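Local coordinates for methyltransferase domain-containing protein (Serratia marcescens, PDB 7CLU) that transfers a methyl group from S-adenosyl-L-methionine to an oxygen atom, a reaction that serves the synthesis of prodigiosin, at residues 162-167 with 237-242; 289-294 with 302-307; 309-314 with 320-325. One frame throughout, in Å; residues are numbered along the deposited sequence.

From the N terminus, the chain first meets contact 1, where the end of helix 154-163 leads into a loop that packs on strand 239-243. The 69 residues between its segments include strands 171-175, 194-199 and 221-224 of the central sheet. Contacts 2 and 3 follow in series and close short connections of seven and five residues, helix 286-298 to its following loop and helix 307-316 to edge strand 322-326. None nests inside another. Contact 3 touches both others: Tyr164 CD2 lies 3.5 Å from Met325 SD, and Ser305 OG lies 2.9 Å from Arg313 NH1, a probable hydrogen bond. Contacts 1 and 2 do not touch.

Contact 1: 162-167 with 237-242; sequences RDYDFS and YDLIHL
At the beginning of strand 239-243 in the Rossmann-like methyltransferase sheet, Leu239 meets the aromatic pair Tyr164 and Phe166, which follow helix 154-163. The backbones stay well apart, with the CA atoms of Phe166 and Leu239 8.7 Å from each other, and no hydrogen bond crosses, so side chains alone bridge the gap. One methyl does most of the work. Leu239 CD2 sits 3.6 Å from Phe166 CE1 and 3.8 Å from Phe166 CD1, while on the tyrosine it reaches CE1 at 3.8 Å; both rings receive it obliquely. The other methyl, Leu239 CD1, lies 3.8 Å from Tyr164 OH. Tyr164 and Leu239 come at each other from opposite directions, whereas Phe166 crosses the leucine at about a right angle. Tyr164 gets there because its CG is anti to the backbone N (chi1 -178°), which extends the ring toward the strand. The two aromatics also support one another: Tyr164 CD1 stands 3.8 Å above the plane of the Phe166 ring, over its centre.

The polar end of the tyrosine is held at the start of the sheet, where Tyr164 OH bonds to Arg270 NH1 of strand 270-275 and to His169 NE2 in the loop before strand 171-175. His169 ND1 in turn bonds to Asp238 OD2, so the imidazole links the tyrosine to the residue just before Leu239. Within the loop, Asp165 OD1 accepts from Ser167 N at 3.3 Å, an Asx turn that has Phe166 in its middle. Farther in, Phe166 meets Phe172 of strand 171-175 edge-to-face and touches Ile186 of helix 181-189. The geometry is that of a helix-to-strand connection packed against the start of a central parallel strand of the mixed seven-stranded sheet, as expected of the Rossmann-like fold of S-adenosylmethionine-dependent methyltransferases.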
ATOM      1  N   ARG A 162      27.244   7.581 -19.522  1.00 37.13           N
ATOM      2  CA  ARG A 162      27.634   6.703 -20.626  1.00 37.87           C
ATOM      3  C   ARG A 162      27.019   7.141 -21.957  1.00 38.24           C
ATOM      4  O   ARG A 162      27.704   7.132 -22.983  1.00 38.73           O
ATOM      5  CB  ARG A 162      27.243   5.262 -20.291  1.00 37.07           C
ATOM      6  CG  ARG A 162      27.761   4.180 -21.234  1.00 44.50           C
ATOM      7  CD  ARG A 162      26.676   3.687 -22.175  1.00 47.16           C
ATOM      8  NE  ARG A 162      25.583   3.011 -21.467  1.00 55.84           N
ATOM      9  CZ  ARG A 162      24.470   2.555 -22.049  1.00 56.03           C
ATOM     10  NH1 ARG A 162      24.288   2.707 -23.358  1.00 51.97           N
ATOM     11  NH2 ARG A 162      23.528   1.960 -21.321  1.00 57.27           N
ATOM     12  N   ASP A 163      25.741   7.540 -21.959  1.00 30.29           N
ATOM     13  CA  ASP A 163      25.004   7.836 -23.185  1.00 34.49           C
ATOM     14  C   ASP A 163      25.097   9.287 -23.643  1.00 38.42           C
ATOM     15  O   ASP A 163      24.777   9.570 -24.806  1.00 39.97           O
ATOM     16  CB  ASP A 163      23.525   7.478 -23.018  1.00 38.62           C
ATOM     17  CG  ASP A 163      23.306   5.992 -22.910  1.00 40.05           C
ATOM     18  OD1 ASP A 163      24.316   5.279 -22.850  1.00 43.29           O
ATOM     19  OD2 ASP A 163      22.142   5.539 -22.879  1.00 41.80           O
ATOM     20  N   TYR A 164      25.503  10.212 -22.784  1.00 33.35           N
ATOM     21  CA  TYR A 164      25.629  11.610 -23.172  1.00 35.00           C
ATOM     22  C   TYR A 164      27.098  11.999 -23.172  1.00 33.09           C
ATOM     23  O   TYR A 164      27.844  11.646 -22.255  1.00 33.38           O
ATOM     24  CB  TYR A 164      24.840  12.529 -22.242  1.00 31.26           C
ATOM     25  CG  TYR A 164      24.909  13.996 -22.634  1.00 32.31           C
ATOM     26  CD1 TYR A 164      25.974  14.792 -22.232  1.00 31.32           C
ATOM     27  CD2 TYR A 164      23.906  14.580 -23.405  1.00 31.15           C
ATOM     28  CE1 TYR A 164      26.047  16.132 -22.591  1.00 31.73           C
ATOM     29  CE2 TYR A 164      23.961  15.930 -23.762  1.00 33.49           C
ATOM     30  CZ  TYR A 164      25.033  16.698 -23.349  1.00 33.08           C
ATOM     31  OH  TYR A 164      25.110  18.029 -23.706  1.00 31.91           O
ATOM     32  N   ASP A 165      27.506  12.682 -24.243  1.00 39.29           N
ATOM     33  CA  ASP A 165      28.922  13.083 -24.452  1.00 37.15           C
ATOM     34  C   ASP A 165      29.255  14.340 -23.645  1.00 35.67           C
ATOM     35  O   ASP A 165      29.014  15.438 -24.150  1.00 33.47           O
ATOM     36  CB  ASP A 165      29.212  13.301 -25.938  1.00 43.16           C
ATOM     37  CG  ASP A 165      30.695  13.333 -26.243  1.00 39.65           C
ATOM     38  OD1 ASP A 165      31.486  13.104 -25.311  1.00 41.67           O
ATOM     39  OD2 ASP A 165      31.044  13.587 -27.403  1.00 47.58           O
ATOM     40  N   PHE A 166      29.862  14.166 -22.468  1.00 33.47           N
ATOM     41  CA  PHE A 166      30.235  15.310 -21.595  1.00 35.93           C
ATOM     42  C   PHE A 166      31.540  15.949 -22.086  1.00 34.96           C
ATOM     43  O   PHE A 166      31.820  17.100 -21.722  1.00 33.64           O
ATOM     44  CB  PHE A 166      30.331  14.868 -20.135  1.00 31.23           C
ATOM     45  CG  PHE A 166      28.996  14.725 -19.453  1.00 31.39           C
ATOM     46  CD1 PHE A 166      28.392  15.809 -18.841  1.00 27.88           C
ATOM     47  CD2 PHE A 166      28.336  13.508 -19.434  1.00 32.15           C
ATOM     48  CE1 PHE A 166      27.162  15.678 -18.220  1.00 27.86           C
ATOM     49  CE2 PHE A 166      27.107  13.378 -18.812  1.00 29.13           C
ATOM     50  CZ  PHE A 166      26.521  14.463 -18.208  1.00 28.10           C
ATOM     51  N   SER A 167      32.280  15.234 -22.940  1.00 34.77           N
ATOM     52  CA  SER A 167      33.568  15.705 -23.517  1.00 37.47           C
ATOM     53  C   SER A 167      33.376  16.944 -24.405  1.00 32.91           C
ATOM     54  O   SER A 167      34.315  17.741 -24.483  1.00 33.60           O
ATOM     55  CB  SER A 167      34.245  14.598 -24.275  1.00 34.72           C
ATOM     56  OG  SER A 167      33.641  14.425 -25.544  1.00 44.72           O
ATOM     57  N   TYR A 237      29.013  28.324 -17.308  1.00 32.61           N
ATOM     58  CA  TYR A 237      28.824  26.883 -17.473  1.00 31.65           C
ATOM     59  C   TYR A 237      27.998  26.624 -18.720  1.00 27.06           C
ATOM     60  O   TYR A 237      26.814  26.973 -18.766  1.00 28.20           O
ATOM     61  CB  TYR A 237      28.176  26.267 -16.229  1.00 31.01           C
ATOM     62  CG  TYR A 237      29.103  26.377 -15.048  1.00 32.63           C
ATOM     63  CD1 TYR A 237      30.073  25.415 -14.813  1.00 30.33           C
ATOM     64  CD2 TYR A 237      29.065  27.487 -14.214  1.00 34.02           C
ATOM     65  CE1 TYR A 237      30.957  25.535 -13.760  1.00 31.70           C
ATOM     66  CE2 TYR A 237      29.950  27.613 -13.151  1.00 33.06           C
ATOM     67  CZ  TYR A 237      30.893  26.632 -12.934  1.00 31.71           C
ATOM     68  OH  TYR A 237      31.775  26.743 -11.879  1.00 35.23           O
ATOM     69  N   ASP A 238      28.625  26.000 -19.726  1.00 26.49           N
ATOM     70  CA  ASP A 238      27.958  25.754 -21.001  1.00 25.58           C
ATOM     71  C   ASP A 238      27.041  24.532 -20.979  1.00 28.54           C
ATOM     72  O   ASP A 238      26.304  24.323 -21.949  1.00 26.33           O
ATOM     73  CB  ASP A 238      29.002  25.629 -22.126  1.00 28.92           C
ATOM     74  CG  ASP A 238      30.053  24.566 -21.839  1.00 32.19           C
ATOM     75  OD1 ASP A 238      30.806  24.709 -20.864  1.00 33.55           O
ATOM     76  OD2 ASP A 238      30.124  23.581 -22.592  1.00 34.93           O
ATOM     77  N   LEU A 239      27.039  23.747 -19.895  1.00 26.92           N
ATOM     78  CA  LEU A 239      26.048  22.696 -19.675  1.00 25.58           C
ATOM     79  C   LEU A 239      25.503  22.818 -18.256  1.00 26.31           C
ATOM     80  O   LEU A 239      26.276  22.827 -17.289  1.00 24.43           O
ATOM     81  CB  LEU A 239      26.633  21.286 -19.900  1.00 25.28           C
ATOM     82  CG  LEU A 239      25.643  20.115 -19.700  1.00 26.86           C
ATOM     83  CD1 LEU A 239      24.427  20.207 -20.633  1.00 26.90           C
ATOM     84  CD2 LEU A 239      26.332  18.769 -19.883  1.00 30.33           C
ATOM     85  N   ILE A 240      24.175  22.925 -18.136  1.00 24.91           N
ATOM     86  CA  ILE A 240      23.495  23.043 -16.850  1.00 26.08           C
ATOM     87  C   ILE A 240      22.461  21.936 -16.750  1.00 25.82           C
ATOM     88  O   ILE A 240      21.712  21.685 -17.704  1.00 26.93           O
ATOM     89  CB  ILE A 240      22.811  24.419 -16.677  1.00 24.31           C
ATOM     90  CG1 ILE A 240      23.817  25.553 -16.886  1.00 25.76           C
ATOM     91  CG2 ILE A 240      22.183  24.533 -15.297  1.00 22.00           C
ATOM     92  CD1 ILE A 240      24.708  25.769 -15.716  1.00 25.30           C
ATOM     93  N   HIS A 241      22.386  21.301 -15.581  1.00 22.67           N
ATOM     94  CA  HIS A 241      21.494  20.171 -15.379  1.00 24.44           C
ATOM     95  C   HIS A 241      20.678  20.382 -14.118  1.00 24.44           C
ATOM     96  O   HIS A 241      21.198  20.847 -13.098  1.00 23.89           O
ATOM     97  CB  HIS A 241      22.255  18.821 -15.253  1.00 19.99           C
ATOM     98  CG  HIS A 241      21.365  17.680 -14.863  1.00 24.78           C
ATOM     99  ND1 HIS A 241      21.444  17.051 -13.638  1.00 23.02           N
ATOM    100  CD2 HIS A 241      20.344  17.084 -15.525  1.00 21.98           C
ATOM    101  CE1 HIS A 241      20.535  16.096 -13.574  1.00 22.98           C
ATOM    102  NE2 HIS A 241      19.846  16.101 -14.703  1.00 25.10           N
ATOM    103  N   LEU A 242      19.402  20.027 -14.199  1.00 23.73           N
ATOM    104  CA  LEU A 242      18.476  20.105 -13.074  1.00 24.30           C
ATOM    105  C   LEU A 242      17.893  18.710 -12.917  1.00 25.81           C
ATOM    106  O   LEU A 242      17.149  18.242 -13.788  1.00 22.18           O
ATOM    107  CB  LEU A 242      17.397  21.157 -13.318  1.00 21.36           C
ATOM    108  CG  LEU A 242      16.336  21.351 -12.219  1.00 23.85           C
ATOM    109  CD1 LEU A 242      16.989  21.895 -10.962  1.00 22.67           C
ATOM    110  CD2 LEU A 242      15.241  22.282 -12.687  1.00 23.27           C
TER

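Contact 2: 289-294 with 302-307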
ATOM      1  N   ALA A 289       2.530   7.436 -12.875  1.00 24.62           N
ATOM      2  CA  ALA A 289       1.151   7.860 -12.695  1.00 18.36           C
ATOM      3  C   ALA A 289       0.805   7.975 -11.211  1.00 25.79           C
ATOM      4  O   ALA A 289       0.151   8.938 -10.786  1.00 24.27           O
ATOM      5  CB  ALA A 289       0.218   6.881 -13.406  1.00 20.36           C
ATOM      6  N   LEU A 290       1.255   7.012 -10.404  1.00 24.54           N
ATOM      7  CA  LEU A 290       0.974   7.067  -8.972  1.00 21.64           C
ATOM      8  C   LEU A 290       1.849   8.102  -8.280  1.00 23.78           C
ATOM      9  O   LEU A 290       1.421   8.724  -7.295  1.00 20.29           O
ATOM     10  CB  LEU A 290       1.173   5.689  -8.344  1.00 23.16           C
ATOM     11  CG  LEU A 290       0.162   4.661  -8.857  1.00 22.16           C
ATOM     12  CD1 LEU A 290       0.577   3.249  -8.497  1.00 27.32           C
ATOM     13  CD2 LEU A 290      -1.186   4.973  -8.259  1.00 26.83           C
ATOM     14  N   LEU A 291       3.064   8.311  -8.797  1.00 24.21           N
ATOM     15  CA  LEU A 291       3.913   9.356  -8.252  1.00 23.35           C
ATOM     16  C   LEU A 291       3.246  10.719  -8.394  1.00 22.28           C
ATOM     17  O   LEU A 291       3.390  11.581  -7.520  1.00 23.55           O
ATOM     18  CB  LEU A 291       5.277   9.354  -8.940  1.00 25.56           C
ATOM     19  CG  LEU A 291       6.272  10.217  -8.163  1.00 30.74           C
ATOM     20  CD1 LEU A 291       6.414   9.655  -6.746  1.00 29.20           C
ATOM     21  CD2 LEU A 291       7.632  10.351  -8.877  1.00 29.87           C
ATOM     22  N   SER A 292       2.504  10.922  -9.488  1.00 22.44           N
ATOM     23  CA  SER A 292       1.741  12.153  -9.669  1.00 23.32           C
ATOM     24  C   SER A 292       0.750  12.357  -8.531  1.00 26.22           C
ATOM     25  O   SER A 292       0.638  13.462  -7.977  1.00 22.09           O
ATOM     26  CB  SER A 292       1.018  12.116 -11.014  1.00 25.05           C
ATOM     27  OG  SER A 292       0.697  13.415 -11.465  1.00 22.60           O
ATOM     28  N   LEU A 293       0.014  11.294  -8.170  1.00 22.05           N
ATOM     29  CA  LEU A 293      -0.912  11.379  -7.046  1.00 22.53           C
ATOM     30  C   LEU A 293      -0.172  11.653  -5.739  1.00 22.04           C
ATOM     31  O   LEU A 293      -0.680  12.368  -4.867  1.00 26.29           O
ATOM     32  CB  LEU A 293      -1.719  10.084  -6.942  1.00 23.45           C
ATOM     33  CG  LEU A 293      -2.837   9.854  -7.961  1.00 26.97           C
ATOM     34  CD1 LEU A 293      -3.560   8.508  -7.713  1.00 19.69           C
ATOM     35  CD2 LEU A 293      -3.845  11.012  -7.905  1.00 25.35           C
ATOM     36  N   ASN A 294       1.027  11.076  -5.578  1.00 22.75           N
ATOM     37  CA  ASN A 294       1.839  11.376  -4.403  1.00 22.54           C
ATOM     38  C   ASN A 294       2.206  12.857  -4.361  1.00 24.19           C
ATOM     39  O   ASN A 294       2.224  13.465  -3.287  1.00 21.22           O
ATOM     40  CB  ASN A 294       3.095  10.504  -4.380  1.00 22.00           C
ATOM     41  CG  ASN A 294       3.867  10.619  -3.069  1.00 25.35           C
ATOM     42  OD1 ASN A 294       3.406  10.155  -2.039  1.00 26.28           O
ATOM     43  ND2 ASN A 294       5.057  11.219  -3.114  1.00 24.76           N
ATOM     44  N   GLY A 302       2.801  19.961  -7.218  1.00 30.85           N
ATOM     45  CA  GLY A 302       3.555  19.019  -8.025  1.00 26.84           C
ATOM     46  C   GLY A 302       2.653  18.083  -8.808  1.00 30.45           C
ATOM     47  O   GLY A 302       1.525  17.769  -8.402  1.00 23.09           O
ATOM     48  N   ILE A 303       3.188  17.608  -9.936  1.00 22.62           N
ATOM     49  CA  ILE A 303       2.465  16.821 -10.926  1.00 22.58           C
ATOM     50  C   ILE A 303       3.489  16.223 -11.892  1.00 26.50           C
ATOM     51  O   ILE A 303       4.580  16.770 -12.064  1.00 24.34           O
ATOM     52  CB  ILE A 303       1.435  17.693 -11.665  1.00 22.25           C
ATOM     53  CG1 ILE A 303       0.462  16.841 -12.484  1.00 23.52           C
ATOM     54  CG2 ILE A 303       2.133  18.716 -12.577  1.00 26.08           C
ATOM     55  CD1 ILE A 303      -0.939  17.478 -12.657  1.00 27.38           C
ATOM     56  N   GLU A 304       3.172  15.078 -12.490  1.00 24.22           N
ATOM     57  CA  GLU A 304       3.959  14.540 -13.585  1.00 26.61           C
ATOM     58  C   GLU A 304       3.351  15.018 -14.902  1.00 28.83           C
ATOM     59  O   GLU A 304       2.153  15.325 -14.978  1.00 27.02           O
ATOM     60  CB  GLU A 304       4.014  13.006 -13.522  1.00 28.41           C
ATOM     61  CG  GLU A 304       4.506  12.442 -12.169  1.00 25.56           C
ATOM     62  CD  GLU A 304       5.947  12.834 -11.862  1.00 28.91           C
ATOM     63  OE1 GLU A 304       6.719  13.074 -12.818  1.00 26.73           O
ATOM     64  OE2 GLU A 304       6.309  12.912 -10.666  1.00 29.92           O
ATOM     65  N   SER A 305       4.197  15.127 -15.928  1.00 27.40           N
ATOM     66  CA  SER A 305       3.799  15.647 -17.229  1.00 26.75           C
ATOM     67  C   SER A 305       4.333  14.750 -18.341  1.00 28.03           C
ATOM     68  O   SER A 305       5.264  13.965 -18.147  1.00 26.68           O
ATOM     69  CB  SER A 305       4.301  17.082 -17.436  1.00 28.38           C
ATOM     70  OG  SER A 305       4.034  17.904 -16.311  1.00 29.11           O
ATOM     71  N   SER A 306       3.728  14.871 -19.522  1.00 28.67           N
ATOM     72  CA  SER A 306       4.255  14.188 -20.692  1.00 29.70           C
ATOM     73  C   SER A 306       5.544  14.864 -21.163  1.00 30.11           C
ATOM     74  O   SER A 306       5.854  16.000 -20.790  1.00 28.35           O
ATOM     75  CB  SER A 306       3.218  14.171 -21.818  1.00 27.84           C
ATOM     76  OG  SER A 306       2.850  15.480 -22.189  1.00 27.66           O
ATOM     77  N   ALA A 307       6.313  14.128 -21.970  1.00 29.45           N
ATOM     78  CA  ALA A 307       7.474  14.713 -22.634  1.00 27.67           C
ATOM     79  C   ALA A 307       7.087  15.985 -23.383  1.00 31.51           C
ATOM     80  O   ALA A 307       7.735  17.028 -23.239  1.00 30.28           O
ATOM     81  CB  ALA A 307       8.099  13.695 -23.588  1.00 29.82           C
TER
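This is a mixed polar and apolar contact between helix 286-298 and the loop leading to helix 307-316, made by Leu291 and Ser292 against Ile303 and Glu304, close to the predicted active site. The chain doubles back tightly, with the CA atoms of Ser292 and Ile303 only 4.9 Å apart. One hydrogen bond crosses: Glu304 N donates to Ser292 OG at 3.2 Å, and an N-H...O angle of 177° makes it almost perfectly straight. With chi1 at -158°, OG is swung anti to the helix backbone N and reaches out to the loop. There it also hydrogen-bonds to Gln56 NE2 of the second subunit, and Ile303 CG1 rests 3.6 Å from Ser292 OG. A single serine oxygen therefore joins helix, loop and dimer partner.

The aliphatic part of Glu304 lies against the helix. Its CG comes 3.7 Å from Ser292 CB, and a bend at chi2 (-64°) turns the carboxylate to Leu291, whose side chain it crosses at a slant. Here Leu291 CD2 touches Glu304 OE2 at 3.4 Å and Leu291 CG lies 3.7 Å from that same oxygen, so hydrocarbon covers part of the carboxylate. The polar partner of OE2 is His247 ND1, a hydrogen bond outside the two segments; the Leu291 side chain also touches His247. Ile303 has a backbone hydrogen bond with His247 as well, which ties the loop to the histidine at a second place.

Because His247 is the predicted proton acceptor, Glu304 would fix the orientation of its imidazole, much as glutamates flank the catalytic histidine in plant O-methyltransferases of this family. Ser292, holding the backbone of Glu304, would then be a second-shell residue reached directly by the dimer interface.

Contact 3: 309-314 with 320-325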
ATOM      1  N   GLU A 309       4.622  18.000 -22.895  1.00 34.38           N
ATOM      2  CA  GLU A 309       4.327  19.079 -21.963  1.00 33.21           C
ATOM      3  C   GLU A 309       5.608  19.727 -21.456  1.00 30.64           C
ATOM      4  O   GLU A 309       5.666  20.950 -21.292  1.00 30.75           O
ATOM      5  CB  GLU A 309       3.476  18.556 -20.804  1.00 32.47           C
ATOM      6  CG  GLU A 309       1.991  18.551 -21.119  1.00 34.34           C
ATOM      7  CD  GLU A 309       1.167  17.745 -20.122  1.00 37.38           C
ATOM      8  OE1 GLU A 309       1.756  16.948 -19.357  1.00 33.94           O
ATOM      9  OE2 GLU A 309      -0.074  17.906 -20.114  1.00 43.53           O
ATOM     10  N   TYR A 310       6.654  18.928 -21.214  1.00 29.63           N
ATOM     11  CA  TYR A 310       7.934  19.511 -20.828  1.00 29.45           C
ATOM     12  C   TYR A 310       8.551  20.293 -21.984  1.00 32.13           C
ATOM     13  O   TYR A 310       9.107  21.380 -21.779  1.00 31.51           O
ATOM     14  CB  TYR A 310       8.892  18.422 -20.345  1.00 31.80           C
ATOM     15  CG  TYR A 310       8.612  17.895 -18.944  1.00 29.18           C
ATOM     16  CD1 TYR A 310       8.455  18.757 -17.862  1.00 31.24           C
ATOM     17  CD2 TYR A 310       8.547  16.515 -18.703  1.00 31.87           C
ATOM     18  CE1 TYR A 310       8.198  18.260 -16.562  1.00 24.58           C
ATOM     19  CE2 TYR A 310       8.315  16.011 -17.426  1.00 28.18           C
ATOM     20  CZ  TYR A 310       8.149  16.884 -16.366  1.00 30.35           C
ATOM     21  OH  TYR A 310       7.913  16.360 -15.121  1.00 29.25           O
ATOM     22  N   LEU A 311       8.468  19.758 -23.205  1.00 30.24           N
ATOM     23  CA  LEU A 311       8.959  20.500 -24.362  1.00 33.30           C
ATOM     24  C   LEU A 311       8.275  21.855 -24.465  1.00 35.44           C
ATOM     25  O   LEU A 311       8.942  22.877 -24.666  1.00 35.40           O
ATOM     26  CB  LEU A 311       8.742  19.698 -25.644  1.00 33.07           C
ATOM     27  CG  LEU A 311       9.609  18.454 -25.830  1.00 38.49           C
ATOM     28  CD1 LEU A 311       9.295  17.744 -27.141  1.00 36.18           C
ATOM     29  CD2 LEU A 311      11.081  18.818 -25.754  1.00 35.22           C
ATOM     30  N   ASP A 312       6.943  21.880 -24.298  1.00 35.35           N
ATOM     31  CA  ASP A 312       6.198  23.133 -24.373  1.00 34.60           C
ATOM     32  C   ASP A 312       6.696  24.131 -23.339  1.00 36.62           C
ATOM     33  O   ASP A 312       6.828  25.327 -23.632  1.00 31.60           O
ATOM     34  CB  ASP A 312       4.702  22.876 -24.174  1.00 39.88           C
ATOM     35  CG  ASP A 312       4.081  22.065 -25.304  1.00 39.25           C
ATOM     36  OD1 ASP A 312       4.675  21.998 -26.402  1.00 40.58           O
ATOM     37  OD2 ASP A 312       2.989  21.489 -25.090  1.00 46.87           O
ATOM     38  N   ARG A 313       6.986  23.659 -22.121  1.00 33.22           N
ATOM     39  CA  ARG A 313       7.453  24.561 -21.075  1.00 30.27           C
ATOM     40  C   ARG A 313       8.864  25.058 -21.356  1.00 31.87           C
ATOM     41  O   ARG A 313       9.180  26.219 -21.068  1.00 33.27           O
ATOM     42  CB  ARG A 313       7.376  23.874 -19.706  1.00 29.08           C
ATOM     43  CG  ARG A 313       5.959  23.751 -19.218  1.00 32.41           C
ATOM     44  CD  ARG A 313       5.793  23.031 -17.879  1.00 30.95           C
ATOM     45  NE  ARG A 313       4.438  22.485 -17.834  1.00 30.14           N
ATOM     46  CZ  ARG A 313       4.131  21.301 -17.337  1.00 36.03           C
ATOM     47  NH1 ARG A 313       5.086  20.539 -16.812  1.00 31.58           N
ATOM     48  NH2 ARG A 313       2.874  20.882 -17.363  1.00 37.71           N
ATOM     49  N   PHE A 314       9.730  24.200 -21.908  1.00 28.18           N
ATOM     50  CA  PHE A 314      11.049  24.660 -22.329  1.00 31.92           C
ATOM     51  C   PHE A 314      10.929  25.812 -23.328  1.00 31.73           C
ATOM     52  O   PHE A 314      11.559  26.865 -23.162  1.00 34.25           O
ATOM     53  CB  PHE A 314      11.854  23.504 -22.935  1.00 31.66           C
ATOM     54  CG  PHE A 314      12.746  22.790 -21.949  1.00 28.63           C
ATOM     55  CD1 PHE A 314      12.238  22.319 -20.738  1.00 34.49           C
ATOM     56  CD2 PHE A 314      14.091  22.587 -22.231  1.00 29.33           C
ATOM     57  CE1 PHE A 314      13.063  21.646 -19.830  1.00 30.29           C
ATOM     58  CE2 PHE A 314      14.927  21.920 -21.338  1.00 31.84           C
ATOM     59  CZ  PHE A 314      14.418  21.441 -20.133  1.00 26.35           C
ATOM     60  N   SER A 320      15.660  27.203 -27.219  1.00 38.59           N
ATOM     61  CA  SER A 320      15.618  26.808 -28.615  1.00 40.19           C
ATOM     62  C   SER A 320      15.943  25.321 -28.739  1.00 38.87           C
ATOM     63  O   SER A 320      16.594  24.730 -27.870  1.00 36.53           O
ATOM     64  CB  SER A 320      16.603  27.655 -29.429  1.00 37.28           C
ATOM     65  OG  SER A 320      16.245  29.032 -29.363  1.00 42.27           O
ATOM     66  N   ASN A 321      15.457  24.716 -29.829  1.00 39.10           N
ATOM     67  CA  ASN A 321      15.725  23.310 -30.162  1.00 37.16           C
ATOM     68  C   ASN A 321      15.273  22.347 -29.068  1.00 38.14           C
ATOM     69  O   ASN A 321      15.876  21.286 -28.876  1.00 36.87           O
ATOM     70  CB  ASN A 321      17.205  23.084 -30.470  1.00 40.57           C
ATOM     71  CG  ASN A 321      17.678  23.914 -31.624  1.00 41.99           C
ATOM     72  OD1 ASN A 321      17.102  23.861 -32.711  1.00 46.88           O
ATOM     73  ND2 ASN A 321      18.723  24.701 -31.398  1.00 46.17           N
ATOM     74  N   ALA A 322      14.216  22.699 -28.348  1.00 36.59           N
ATOM     75  CA  ALA A 322      13.719  21.843 -27.276  1.00 37.52           C
ATOM     76  C   ALA A 322      13.468  20.434 -27.798  1.00 35.99           C
ATOM     77  O   ALA A 322      12.728  20.246 -28.769  1.00 38.29           O
ATOM     78  CB  ALA A 322      12.437  22.441 -26.691  1.00 34.90           C
ATOM     79  N   ARG A 323      14.111  19.442 -27.178  1.00 32.97           N
ATOM     80  CA  ARG A 323      13.976  18.074 -27.662  1.00 32.93           C
ATOM     81  C   ARG A 323      14.165  17.082 -26.521  1.00 31.80           C
ATOM     82  O   ARG A 323      14.638  17.423 -25.433  1.00 33.34           O
ATOM     83  CB  ARG A 323      14.969  17.783 -28.788  1.00 32.98           C
ATOM     84  CG  ARG A 323      16.415  17.800 -28.350  1.00 35.44           C
ATOM     85  CD  ARG A 323      17.327  18.246 -29.489  1.00 37.94           C
ATOM     86  NE  ARG A 323      18.727  18.283 -29.079  1.00 32.72           N
ATOM     87  CZ  ARG A 323      19.328  19.356 -28.584  1.00 35.92           C
ATOM     88  NH1 ARG A 323      18.648  20.490 -28.423  1.00 41.90           N
ATOM     89  NH2 ARG A 323      20.601  19.296 -28.231  1.00 31.26           N
ATOM     90  N   ILE A 324      13.772  15.836 -26.797  1.00 33.41           N
ATOM     91  CA  ILE A 324      13.935  14.707 -25.890  1.00 28.51           C
ATOM     92  C   ILE A 324      15.220  13.983 -26.248  1.00 38.58           C
ATOM     93  O   ILE A 324      15.556  13.827 -27.433  1.00 34.78           O
ATOM     94  CB  ILE A 324      12.738  13.741 -25.971  1.00 33.78           C
ATOM     95  CG1 ILE A 324      11.420  14.469 -25.677  1.00 32.87           C
ATOM     96  CG2 ILE A 324      12.933  12.555 -25.027  1.00 35.73           C
ATOM     97  CD1 ILE A 324      11.519  15.449 -24.541  1.00 35.69           C
ATOM     98  N   MET A 325      15.946  13.543 -25.227  1.00 35.77           N
ATOM     99  CA  MET A 325      17.080  12.652 -25.408  1.00 38.10           C
ATOM    100  C   MET A 325      16.866  11.465 -24.481  1.00 37.87           C
ATOM    101  O   MET A 325      16.890  11.617 -23.252  1.00 34.00           O
ATOM    102  CB  MET A 325      18.402  13.361 -25.122  1.00 35.91           C
ATOM    103  CG  MET A 325      19.617  12.482 -25.305  1.00 33.94           C
ATOM    104  SD  MET A 325      21.129  13.441 -25.213  0.44 39.48           S
ATOM    105  CE  MET A 325      20.639  14.915 -26.117  1.00 34.36           C
TER
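Leu311 is the main bump of this interface, and strand 322-325 supplies the hollow it fills. Helix 309-314 and the strand run roughly antiparallel, their short axes approaching to 7.9 Å at an angle of 143°. The tip of the leucine goes down onto the strand backbone itself: Leu311 CD2 lies 3.4 Å from Arg323 N and 3.5 Å from Ala322 C. The same methyl also meets Ala322 CB at 4.0 Å and Ile324 CD1 at 3.6 Å, two residues apart on the strand. With chi2 at 180°, CD1 continues the stem of the leucine and CD2 branches off it; the branching methyl CD2 is the one that goes down on the strand, while CG and CD1 lie beside the end of Ile324, which crosses the leucine obliquely.

The second fit runs the other way. Ala322 CB is a small knob facing the helix, and it enters the groove between Leu311 and Phe314, one helical turn apart, coming 3.9 Å from Phe314 CB. Only the stem of the phenylalanine serves here, since its ring continues inward to meet Phe271 and Phe319. No hydrogen bond joins the two segments, and the 208 Å² buried between them comes from apolar and van der Waals contacts.

The Arg323 side chain leaves the strand away from the helix, and its NH1 donates to Asn321 O at 2.9 Å with the oxygen almost in the guanidinium plane, while NH2 forms a salt bridge with Glu337.

Strand 322-326 is the outermost strand on its side of the sheet within this chain, antiparallel to 332-337, in the 3-2-1-4-5-7-6 order known from class I methyltransferases. Helix 307-316 lies over that edge, beside helix 251-264, whose Leu258 touches both Arg313 and Phe314.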